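Local atomic coordinates of ammonium transporter (Kuenenia stuttgartiensis, PDB entry 6EU6), a protein that probably senses ammonium at the membrane through an ammonium transporter (Amt) fold and relays the signal to a histidine kinase. Residues P187-Y192 / E394-L399; F34-N39 / I115-G120; S29-F34 / I110-I115. All coordinates share one frame; numbering follows the deposited sequence.

Contact 1: P187-Y192 / E394-L399; sequences PRIDKY and EEKRGL. With LMT (dodecyl-beta-D-maltoside), chain E; ZDM (nonyl 4-O-alpha-D-glucopyranosyl-beta-D-glucopyranoside), chain D.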
loop_
_atom_site.group_PDB
_atom_site.type_symbol
_atom_site.label_atom_id
_atom_site.label_comp_id
_atom_site.label_asym_id
_atom_site.label_seq_id
_atom_site.Cartn_x
_atom_site.Cartn_y
_atom_site.Cartn_z
ATOM N N PRO A 187 1.276 24.777 24.111
ATOM C CA PRO A 187 2.339 24.621 23.101
ATOM C C PRO A 187 3.538 23.842 23.539
ATOM O O PRO A 187 3.797 23.624 24.729
ATOM C CB PRO A 187 2.776 26.075 22.787
ATOM C CG PRO A 187 1.815 26.960 23.572
ATOM C CD PRO A 187 1.237 26.129 24.677
ATOM N N ARG A 188 4.285 23.383 22.563
ATOM C CA ARG A 188 5.533 22.736 22.893
ATOM C C ARG A 188 6.431 23.801 23.585
ATOM O O ARG A 188 6.402 24.998 23.241
ATOM C CB ARG A 188 6.193 22.166 21.614
ATOM C CG ARG A 188 5.450 20.967 21.001
ATOM C CD ARG A 188 6.031 20.542 19.676
ATOM N NE ARG A 188 5.598 21.516 18.656
ATOM C CZ ARG A 188 5.876 21.435 17.355
ATOM N NH1 ARG A 188 6.515 20.377 16.839
ATOM N NH2 ARG A 188 5.399 22.345 16.575
ATOM N N ILE A 189 7.210 23.356 24.546
ATOM C CA ILE A 189 8.108 24.236 25.253
ATOM C C ILE A 189 8.934 25.183 24.414
ATOM O O ILE A 189 9.025 26.366 24.727
ATOM C CB ILE A 189 9.085 23.512 26.214
ATOM C CG1 ILE A 189 10.011 22.605 25.438
ATOM C CG2 ILE A 189 8.303 22.857 27.332
ATOM C CD1 ILE A 189 10.802 21.630 26.262
ATOM N N ASP A 190 9.594 24.759 23.378
ATOM C CA ASP A 190 10.386 25.845 22.692
ATOM C C ASP A 190 9.693 26.357 21.452
ATOM O O ASP A 190 10.365 26.771 20.521
ATOM C CB ASP A 190 11.725 25.261 22.302
ATOM C CG ASP A 190 11.584 23.800 21.849
ATOM O OD1 ASP A 190 10.383 23.336 21.686
ATOM O OD2 ASP A 190 12.641 23.113 21.756
ATOM N N LYS A 191 8.352 26.325 21.386
ATOM C CA LYS A 191 7.721 26.705 20.131
ATOM C C LYS A 191 7.793 28.235 19.905
ATOM O O LYS A 191 8.028 28.706 18.783
ATOM C CB LYS A 191 6.243 26.246 20.125
ATOM C CG LYS A 191 5.418 26.748 18.930
ATOM C CD LYS A 191 6.023 26.290 17.605
ATOM C CE LYS A 191 5.260 26.895 16.440
ATOM N NZ LYS A 191 5.810 26.454 15.129
ATOM N N TYR A 192 7.452 28.980 20.964
ATOM C CA TYR A 192 7.353 30.436 20.815
ATOM C C TYR A 192 8.439 31.145 21.571
ATOM O O TYR A 192 8.762 30.748 22.656
ATOM C CB TYR A 192 6.014 30.899 21.329
ATOM C CG TYR A 192 4.877 30.294 20.525
ATOM C CD1 TYR A 192 4.732 30.590 19.171
ATOM C CD2 TYR A 192 3.994 29.380 21.086
ATOM C CE1 TYR A 192 3.707 30.017 18.395
ATOM C CE2 TYR A 192 2.932 28.816 20.329
ATOM C CZ TYR A 192 2.802 29.171 18.959
ATOM O OH TYR A 192 1.805 28.687 18.122
ATOM N N GLU A 394 11.065 15.467 30.332
ATOM C CA GLU A 394 10.640 14.471 29.382
ATOM C C GLU A 394 10.415 15.030 27.964
ATOM O O GLU A 394 10.866 14.496 26.910
ATOM C CB GLU A 394 9.421 13.861 29.993
ATOM C CG GLU A 394 8.782 12.850 29.166
ATOM C CD GLU A 394 7.923 11.985 30.013
ATOM O OE1 GLU A 394 7.563 12.396 31.210
ATOM O OE2 GLU A 394 7.696 10.890 29.406
ATOM N N GLU A 395 9.827 16.209 27.939
ATOM C CA GLU A 395 9.636 16.874 26.690
ATOM C C GLU A 395 10.941 17.202 25.980
ATOM O O GLU A 395 11.054 16.995 24.785
ATOM C CB GLU A 395 8.735 18.054 26.933
ATOM C CG GLU A 395 8.424 18.810 25.683
ATOM C CD GLU A 395 7.448 19.956 25.894
ATOM O OE1 GLU A 395 6.920 20.166 27.028
ATOM O OE2 GLU A 395 7.222 20.639 24.868
ATOM N N LYS A 396 11.989 17.613 26.710
ATOM C CA LYS A 396 13.292 17.950 26.073
ATOM C C LYS A 396 14.054 16.693 25.734
ATOM O O LYS A 396 14.634 16.613 24.693
ATOM C CB LYS A 396 14.139 18.819 27.006
ATOM C CG LYS A 396 13.546 20.196 27.231
ATOM C CD LYS A 396 14.083 20.846 28.491
ATOM C CE LYS A 396 13.064 21.799 29.075
ATOM N NZ LYS A 396 13.569 22.350 30.359
ATOM N N ARG A 397 13.993 15.682 26.592
ATOM C CA ARG A 397 14.677 14.441 26.309
ATOM C C ARG A 397 14.006 13.702 25.136
ATOM O O ARG A 397 14.657 13.045 24.371
ATOM C CB ARG A 397 14.636 13.558 27.539
ATOM C CG ARG A 397 15.940 12.819 27.796
ATOM C CD ARG A 397 16.221 12.748 29.292
ATOM N NE ARG A 397 15.061 12.205 30.003
ATOM C CZ ARG A 397 14.618 12.634 31.184
ATOM N NH1 ARG A 397 13.536 12.077 31.733
ATOM N NH2 ARG A 397 15.242 13.618 31.819
ATOM N N GLY A 398 12.689 13.772 25.025
ATOM C CA GLY A 398 12.009 12.997 24.017
ATOM C C GLY A 398 11.097 11.989 24.662
ATOM O O GLY A 398 11.431 11.410 25.697
ATOM N N LEU A 399 9.942 11.752 24.068
ATOM C CA LEU A 399 8.999 10.794 24.611
ATOM C C LEU A 399 9.460 9.373 24.391
ATOM O O LEU A 399 8.968 8.456 25.005
ATOM C CB LEU A 399 7.616 10.992 24.054
ATOM C CG LEU A 399 7.011 12.342 24.332
ATOM C CD1 LEU A 399 5.656 12.427 23.712
ATOM C CD2 LEU A 399 6.869 12.521 25.808
HETATM C C1B LMT E . 3.011 11.476 31.420
HETATM C C2B LMT E . 4.485 11.709 31.891
HETATM C C3B LMT E . 4.533 11.870 33.405
HETATM C C4B LMT E . 3.649 13.045 33.708
HETATM C C5B LMT E . 2.217 12.773 33.328
HETATM C C6B LMT E . 1.354 13.961 33.784
HETATM O O1B LMT E . 2.515 10.265 31.978
HETATM O O2B LMT E . 5.339 10.602 31.576
HETATM O O3B LMT E . 5.826 12.169 33.948
HETATM O "O4'" LMT E . 3.721 13.354 35.105
HETATM O O5B LMT E . 2.149 12.510 31.897
HETATM O O6B LMT E . 2.066 15.250 33.803
HETATM C "C1'" LMT E . 1.182 6.502 31.006
HETATM C "C2'" LMT E . 2.340 7.089 30.293
HETATM C "C3'" LMT E . 2.914 8.224 31.012
HETATM C "C4'" LMT E . 1.921 9.288 31.136
HETATM C "C5'" LMT E . 0.625 8.691 31.737
HETATM C "C6'" LMT E . -0.477 9.729 31.729
HETATM O "O1'" LMT E . 0.699 5.388 30.287
HETATM O "O2'" LMT E . 3.380 6.153 30.232
HETATM O "O3'" LMT E . 4.015 8.790 30.327
HETATM O "O5'" LMT E . 0.192 7.514 31.073
HETATM O "O6'" LMT E . -0.654 10.429 30.482
HETATM C C1 LMT E . -0.431 4.756 30.946
HETATM C C2 LMT E . -0.789 3.442 30.235
HETATM C C3 LMT E . -2.096 2.817 30.714
HETATM C C4 LMT E . -2.430 1.489 29.989
HETATM C C5 LMT E . -3.653 1.578 29.068
HETATM C C6 LMT E . -4.646 0.419 29.094
HETATM C C7 LMT E . -5.527 0.456 27.828
HETATM C C8 LMT E . -7.031 0.451 28.083
HETATM C C9 LMT E . -7.903 0.506 26.800
HETATM C C10 LMT E . -9.408 0.115 27.033
HETATM C C11 LMT E . -10.523 0.921 26.283
HETATM C C12 LMT E . -11.338 0.205 25.187
HETATM C C1 ZDM D . -3.812 32.442 23.342
HETATM O O1 ZDM D . 1.797 31.868 24.885
HETATM C C2 ZDM D . -2.390 33.016 23.532
HETATM O O2 ZDM D . 4.188 34.009 23.009
HETATM C C3 ZDM D . -1.211 32.075 23.924
HETATM O O3 ZDM D . 0.029 35.209 25.027
HETATM C C4 ZDM D . -1.628 30.597 23.966
HETATM O O4 ZDM D . 2.169 35.740 23.321
HETATM C C5 ZDM D . 1.161 34.331 25.121
HETATM O O5 ZDM D . -2.907 30.517 24.564
HETATM C C6 ZDM D . -4.068 31.010 23.905
HETATM O O6 ZDM D . 3.902 30.070 24.840
HETATM C C7 ZDM D . 1.990 34.419 23.845
HETATM O O7 ZDM D . -0.603 32.462 25.178
HETATM C C8 ZDM D . 3.305 33.724 24.107
HETATM C C9 ZDM D . 3.029 32.216 24.243
HETATM C C10 ZDM D . 0.763 32.868 25.091
HETATM C C11 ZDM D . 4.092 31.478 25.048
HETATM O O16 ZDM D . -4.571 29.879 23.152
HETATM C C18 ZDM D . -5.445 29.934 22.024
HETATM C C19 ZDM D . -6.774 30.603 22.306
HETATM C C22 ZDM D . -7.943 29.903 21.632
HETATM C C25 ZDM D . -8.578 30.728 20.532
HETATM C C28 ZDM D . -9.598 29.949 19.690
HETATM C C31 ZDM D . -11.014 30.028 20.236
HETATM C C34 ZDM D . -12.060 29.832 19.163
HETATM O O49 ZDM D . -4.211 32.719 21.985
HETATM O O55 ZDM D . -2.560 34.018 24.518
HETATM C C57 ZDM D . -0.690 29.737 24.826
HETATM O O61 ZDM D . 0.605 29.725 24.224
#

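Contact 2: F34-N39 / I115-G120; sequences FSQSKN and IAERSG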
loop_
_atom_site.group_PDB
_atom_site.type_symbol
_atom_site.label_atom_id
_atom_site.label_comp_id
_atom_site.label_asym_id
_atom_site.label_seq_id
_atom_site.Cartn_x
_atom_site.Cartn_y
_atom_site.Cartn_z
ATOM N N PHE A 34 6.709 14.574 10.323
ATOM C CA PHE A 34 6.584 15.941 10.852
ATOM C C PHE A 34 7.169 16.079 12.292
ATOM O O PHE A 34 7.314 17.139 12.777
ATOM C CB PHE A 34 5.116 16.400 10.863
ATOM C CG PHE A 34 4.717 17.206 9.681
ATOM C CD1 PHE A 34 4.373 16.582 8.481
ATOM C CD2 PHE A 34 4.642 18.584 9.753
ATOM C CE1 PHE A 34 3.989 17.314 7.381
ATOM C CE2 PHE A 34 4.260 19.328 8.639
ATOM C CZ PHE A 34 3.929 18.685 7.449
ATOM N N SER A 35 7.467 14.998 12.939
ATOM C CA SER A 35 7.873 15.034 14.321
ATOM C C SER A 35 9.402 15.224 14.425
ATOM O O SER A 35 10.166 14.999 13.484
ATOM C CB SER A 35 7.434 13.751 15.041
ATOM O OG SER A 35 8.413 12.712 15.075
ATOM N N GLN A 36 9.815 15.615 15.604
ATOM C CA GLN A 36 11.225 15.621 15.911
ATOM C C GLN A 36 11.608 14.202 16.061
ATOM O O GLN A 36 10.869 13.394 16.558
ATOM C CB GLN A 36 11.499 16.424 17.184
ATOM C CG GLN A 36 11.130 17.936 17.045
ATOM C CD GLN A 36 11.256 18.515 18.451
ATOM O OE1 GLN A 36 12.320 18.698 18.944
ATOM N NE2 GLN A 36 10.163 18.595 19.137
ATOM N N SER A 37 12.756 13.882 15.543
ATOM C CA SER A 37 13.306 12.551 15.596
ATOM C C SER A 37 13.262 11.879 16.990
ATOM O O SER A 37 12.878 10.705 17.097
ATOM C CB SER A 37 14.715 12.604 14.979
ATOM O OG SER A 37 15.478 11.693 15.649
ATOM N N LYS A 38 13.502 12.616 18.085
ATOM C CA LYS A 38 13.387 12.054 19.446
ATOM C C LYS A 38 12.012 11.595 19.940
ATOM O O LYS A 38 11.880 11.004 21.060
ATOM C CB LYS A 38 13.944 13.050 20.461
ATOM C CG LYS A 38 13.146 14.317 20.554
ATOM C CD LYS A 38 13.803 15.298 21.502
ATOM C CE LYS A 38 12.976 16.535 21.585
ATOM N NZ LYS A 38 13.590 17.475 22.526
ATOM N N ASN A 39 10.979 11.923 19.191
ATOM C CA ASN A 39 9.625 11.559 19.550
ATOM C C ASN A 39 8.945 10.566 18.614
ATOM O O ASN A 39 7.759 10.299 18.784
ATOM C CB ASN A 39 8.778 12.853 19.564
ATOM C CG ASN A 39 9.180 13.783 20.703
ATOM O OD1 ASN A 39 9.406 13.350 21.807
ATOM N ND2 ASN A 39 9.290 15.070 20.407
ATOM N N ILE A 115 -1.622 17.025 19.135
ATOM C CA ILE A 115 -1.003 17.070 20.497
ATOM C C ILE A 115 0.296 16.279 20.661
ATOM O O ILE A 115 0.788 16.024 21.774
ATOM C CB ILE A 115 -2.027 16.692 21.562
ATOM C CG1 ILE A 115 -2.533 15.301 21.362
ATOM C CG2 ILE A 115 -3.181 17.715 21.520
ATOM C CD1 ILE A 115 -3.426 14.783 22.485
ATOM N N ALA A 116 0.901 15.919 19.538
ATOM C CA ALA A 116 2.151 15.211 19.572
ATOM C C ALA A 116 3.268 15.976 20.303
ATOM O O ALA A 116 3.299 17.244 20.350
ATOM C CB ALA A 116 2.614 14.894 18.159
ATOM N N GLU A 117 4.225 15.196 20.820
ATOM C CA GLU A 117 5.506 15.751 21.349
ATOM C C GLU A 117 5.458 16.236 22.800
ATOM O O GLU A 117 6.505 16.263 23.421
ATOM C CB GLU A 117 6.157 16.861 20.439
ATOM C CG GLU A 117 6.103 16.512 18.942
ATOM C CD GLU A 117 7.389 16.828 18.228
ATOM O OE1 GLU A 117 8.171 15.926 17.891
ATOM O OE2 GLU A 117 7.622 18.009 18.006
ATOM N N ARG A 118 4.274 16.508 23.345
ATOM C CA ARG A 118 4.209 17.031 24.713
ATOM C C ARG A 118 2.998 16.608 25.510
ATOM O O ARG A 118 2.966 16.800 26.716
ATOM C CB ARG A 118 4.400 18.536 24.731
ATOM C CG ARG A 118 3.140 19.374 24.415
ATOM C CD ARG A 118 2.692 19.261 22.960
ATOM N NE ARG A 118 1.722 20.304 22.601
ATOM C CZ ARG A 118 1.092 20.442 21.447
ATOM N NH1 ARG A 118 1.374 19.627 20.434
ATOM N NH2 ARG A 118 0.206 21.397 21.276
ATOM N N SER A 119 2.009 16.011 24.873
ATOM C CA SER A 119 0.956 15.401 25.595
ATOM C C SER A 119 1.412 14.056 26.112
ATOM O O SER A 119 2.307 13.384 25.496
ATOM C CB SER A 119 -0.293 15.283 24.738
ATOM O OG SER A 119 -0.133 14.391 23.674
ATOM N N GLY A 120 0.787 13.614 27.214
ATOM C CA GLY A 120 1.008 12.267 27.718
ATOM C C GLY A 120 0.103 11.266 27.080
ATOM O O GLY A 120 -0.886 11.624 26.369
HETATM O O HOH W 1 9.175 16.804 22.884
#

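Contact 3: S29-F34 / I110-I115; sequences SYETGF and ILTGAI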
loop_
_atom_site.group_PDB
_atom_site.type_symbol
_atom_site.label_atom_id
_atom_site.label_comp_id
_atom_site.label_asym_id
_atom_site.label_seq_id
_atom_site.Cartn_x
_atom_site.Cartn_y
_atom_site.Cartn_z
ATOM N N SER A 29 2.878 7.654 9.157
ATOM C CA SER A 29 4.110 8.150 8.493
ATOM C C SER A 29 4.170 9.641 8.484
ATOM O O SER A 29 5.245 10.191 8.651
ATOM C CB SER A 29 4.234 7.703 7.053
ATOM O OG SER A 29 3.928 6.377 7.057
ATOM N N TYR A 30 3.058 10.273 8.091
ATOM C CA TYR A 30 2.973 11.734 8.007
ATOM C C TYR A 30 3.361 12.369 9.365
ATOM O O TYR A 30 4.240 13.261 9.440
ATOM C CB TYR A 30 1.552 12.107 7.623
ATOM C CG TYR A 30 1.395 13.518 7.183
ATOM C CD1 TYR A 30 1.687 13.863 5.887
ATOM C CD2 TYR A 30 0.973 14.533 8.090
ATOM C CE1 TYR A 30 1.484 15.132 5.415
ATOM C CE2 TYR A 30 0.777 15.854 7.642
ATOM C CZ TYR A 30 1.052 16.140 6.314
ATOM O OH TYR A 30 0.942 17.385 5.812
ATOM N N GLU A 31 2.683 11.919 10.432
ATOM C CA GLU A 31 2.949 12.482 11.706
ATOM C C GLU A 31 4.393 12.207 12.182
ATOM O O GLU A 31 4.985 13.100 12.781
ATOM C CB GLU A 31 1.947 12.044 12.787
ATOM C CG GLU A 31 0.492 12.322 12.402
ATOM C CD GLU A 31 -0.560 11.774 13.420
ATOM O OE1 GLU A 31 -0.094 11.457 14.612
ATOM O OE2 GLU A 31 -1.811 11.729 13.007
ATOM N N THR A 32 4.913 10.987 11.961
ATOM C CA THR A 32 6.259 10.653 12.337
ATOM C C THR A 32 7.219 11.573 11.532
ATOM O O THR A 32 8.109 12.198 12.083
ATOM C CB THR A 32 6.542 9.222 12.065
ATOM O OG1 THR A 32 5.657 8.386 12.779
ATOM C CG2 THR A 32 8.016 8.845 12.464
ATOM N N GLY A 33 6.986 11.726 10.230
ATOM C CA GLY A 33 7.791 12.621 9.430
ATOM C C GLY A 33 7.863 14.050 9.928
ATOM O O GLY A 33 8.925 14.703 9.914
ATOM N N PHE A 34 6.709 14.574 10.323
ATOM C CA PHE A 34 6.584 15.941 10.852
ATOM C C PHE A 34 7.169 16.079 12.292
ATOM O O PHE A 34 7.314 17.139 12.777
ATOM C CB PHE A 34 5.116 16.400 10.863
ATOM C CG PHE A 34 4.717 17.206 9.681
ATOM C CD1 PHE A 34 4.373 16.582 8.481
ATOM C CD2 PHE A 34 4.642 18.584 9.753
ATOM C CE1 PHE A 34 3.989 17.314 7.381
ATOM C CE2 PHE A 34 4.260 19.328 8.639
ATOM C CZ PHE A 34 3.929 18.685 7.449
ATOM N N ILE A 110 -6.863 11.934 13.816
ATOM C CA ILE A 110 -6.496 13.329 13.625
ATOM C C ILE A 110 -5.882 13.931 14.920
ATOM O O ILE A 110 -4.876 14.669 14.901
ATOM C CB ILE A 110 -7.734 14.160 13.194
ATOM C CG1 ILE A 110 -8.114 13.716 11.777
ATOM C CG2 ILE A 110 -7.436 15.662 13.191
ATOM C CD1 ILE A 110 -9.527 14.034 11.285
ATOM N N LEU A 111 -6.497 13.607 16.059
ATOM C CA LEU A 111 -6.035 14.073 17.353
ATOM C C LEU A 111 -4.547 13.951 17.528
ATOM O O LEU A 111 -3.919 14.844 18.046
ATOM C CB LEU A 111 -6.712 13.195 18.441
ATOM C CG LEU A 111 -6.314 13.472 19.893
ATOM C CD1 LEU A 111 -6.634 14.919 20.314
ATOM C CD2 LEU A 111 -7.028 12.527 20.802
ATOM N N THR A 112 -3.994 12.760 17.288
ATOM C CA THR A 112 -2.624 12.497 17.744
ATOM C C THR A 112 -1.602 13.487 17.218
ATOM O O THR A 112 -0.672 13.890 17.932
ATOM C CB THR A 112 -2.118 11.090 17.458
ATOM O OG1 THR A 112 -2.034 10.911 16.044
ATOM C CG2 THR A 112 -3.040 10.074 18.066
ATOM N N GLY A 113 -1.748 13.923 15.995
ATOM C CA GLY A 113 -0.743 14.813 15.453
ATOM C C GLY A 113 -0.830 16.214 16.018
ATOM O O GLY A 113 0.168 16.928 16.064
ATOM N N ALA A 114 -2.020 16.632 16.403
ATOM C CA ALA A 114 -2.214 17.982 16.956
ATOM C C ALA A 114 -1.595 18.105 18.360
ATOM O O ALA A 114 -1.024 19.143 18.717
ATOM C CB ALA A 114 -3.665 18.292 16.987
ATOM N N ILE A 115 -1.622 17.025 19.135
ATOM C CA ILE A 115 -1.003 17.070 20.497
ATOM C C ILE A 115 0.296 16.279 20.661
ATOM O O ILE A 115 0.788 16.024 21.774
ATOM C CB ILE A 115 -2.027 16.692 21.562
ATOM C CG1 ILE A 115 -2.533 15.301 21.362
ATOM C CG2 ILE A 115 -3.181 17.715 21.520
ATOM C CD1 ILE A 115 -3.426 14.783 22.485
HETATM O O HOH W 2 -3.066 14.204 12.811
#

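Contact 1: P187-Y192 / E394-L399
With CG anti to the backbone N (chi1 -178°) and the rest of the chain extended, Glu395 reaches straight from its helix to the loop at Ile189. There CG1 of Ile189 sits between the backbone N and the carbonyl carbon (chi1 64°), which puts CG2 beside the amide, so that methyl and N-H face the same carboxylate. The amide gives a short bond from Ile189 N to Glu395 OE2, 2.7 Å and nearly straight at 168°, arriving from above the carboxylate plane. CG2 of Ile189 is held tightly, 3.0 Å from OE1 of Glu395, an oxygen that also forms a salt bridge with Arg389. The side chains of Ile189 and Lys396 cross at about a right angle, with Ile189 CD1 3.2 Å from Lys396 CG, closer than usual van der Waals contact.

The contact illustrates how a carboxylate can hold a beta turn by an amide that the turn does not use. Arg188 to Lys191 form a type I turn, closed by Lys191 N to Arg188 O at 3.0 Å, and Glu395 takes the N-H of its second residue. In the Amt fold this joins the loop after helix 167-185 to the short helix 392-397 of the C-terminal tail, after which Gly398 leaves helical angles with a positive phi. The guanidinium of Arg188 turns from Glu395 to a salt bridge with Asp317. Detergent sugars border both segments: O2B of dodecyl maltoside donates to Glu394 OE1 at 2.9 Å, while Pro187 CG lies 3.1 Å from O61 of the nonyl glycoside.

Contact 2: F34-N39 / I115-G120
Glu117 and Asn39 bring two irregular connections to 6.1 Å between their CA atoms, and Glu117 makes its approach from a backbone with positive phi (85°). The case exemplifies a buried carboxylate that ties two interhelical loops together in a helical membrane protein: in this Amt fold the link between helices 2-34 and 40-67 is fastened to that between helices 93-114 and 121-144. A bend in the Glu117 chain at chi2 (-137°) carries the acid in among donors of the 34-39 loop.

Oxygen OE1 of Glu117 is gripped twice, from opposite faces of its plane. Gln36 N meets OE1 of Glu117 on the syn side, somewhat out of the plane, at 2.8 Å; Asn39 ND2 meets the same Glu117 OE1 from well above it at 2.9 Å. The second oxygen, OE2 of Glu117, receives Gln36 NE2 at 2.8 Å in an almost straight bond (174°). Here the acceptor lies in the amide plane of Gln36, although that plane stands steeply across the carboxylate. Arg188 forms a salt bridge with the same OE2, which probably offsets much of the buried negative charge. Four donors from three residues would thus restrain the acid from turning.

Asn39 is itself positioned by a second partner, its OD1 accepting the backbone N of Leu399. Within 115-120, Arg118 turns away from the 34-39 loop, and its NH1 binds the carbonyl O of Ala116 in the guanidinium plane, at 3.1 Å. One water completes the bridge, accepting from Asn39 ND2 at 3.0 Å and donating to the backbone O of Glu117 at 2.8 Å.

Contact 3: S29-F34 / I110-I115
Thr112 OG1 is hydrogen-bonded to Glu31 OE1 across a very short 2.5 Å, the direct bond between the two helices. The side chains cross at about a right angle, the hydroxyl meeting the end of a glutamate that is extended beyond CG (chi2 175°). Asn47 ND2 of helix 40-67 also binds Glu31 OE1, placing the acid within the bundle of the Amt fold. The other oxygen, OE2 of Glu31, accepts from a water at 2.8 Å, and that water also donates to the backbone O of Ile110, likewise at 2.8 Å. An ammonium ion, probably from the crystallisation liquor, is hydrogen-bonded to both Thr112 OG1 and Glu31 OE2.

Farther out, the carbonyl O of Thr109 is a second partner that helps place the Thr112 hydroxyl. Gly113 lies opposite Glu31, their CA atoms 5.8 Å apart. A side chain on Gly113 would point at the carboxylate, and its CB would come only 3.1 Å from Glu31 CD, so the close approach probably depends on the missing side chain. Around this point helix 93-114 is weakly bonded and kinked, the N atoms of Leu111 and Thr112 having no bond to the preceding turn.

A leucine at Glu31 would probably cost Thr112 OG1 and Asn47 ND2 their bond to the carboxylate, leave the water only Ile110 O of its two acceptors, and deprive the ammonium ion of a charged partner. Carboxylate and hydroxyl together thus make a buried polar niche able to accept hydrogen bonds from a small cation.

In the fold
The three contacts form a chain of linked fastenings from the helix bundle to the C-terminal tail. Contacts 2 and 3 share Phe34 and Ile115, so the helices joined in contact 3 run directly into the loops joined in contact 2; the centres of contacts 2 and 3 lie about 8 Å apart. Contact 2 in turn touches contact 1, also about 8 Å away between centres: besides the bond to Leu399, Lys38 NZ lies 2.6 Å from Lys396 O, a probable hydrogen bond. Contacts 1 and 3 do not touch, their centres about 15 Å and their nearest atoms about 5 Å apart. The nonyl glycoside pocket borders contact 1 through Pro187 and Tyr192, whereas the ammonium ion is bound at contact 3.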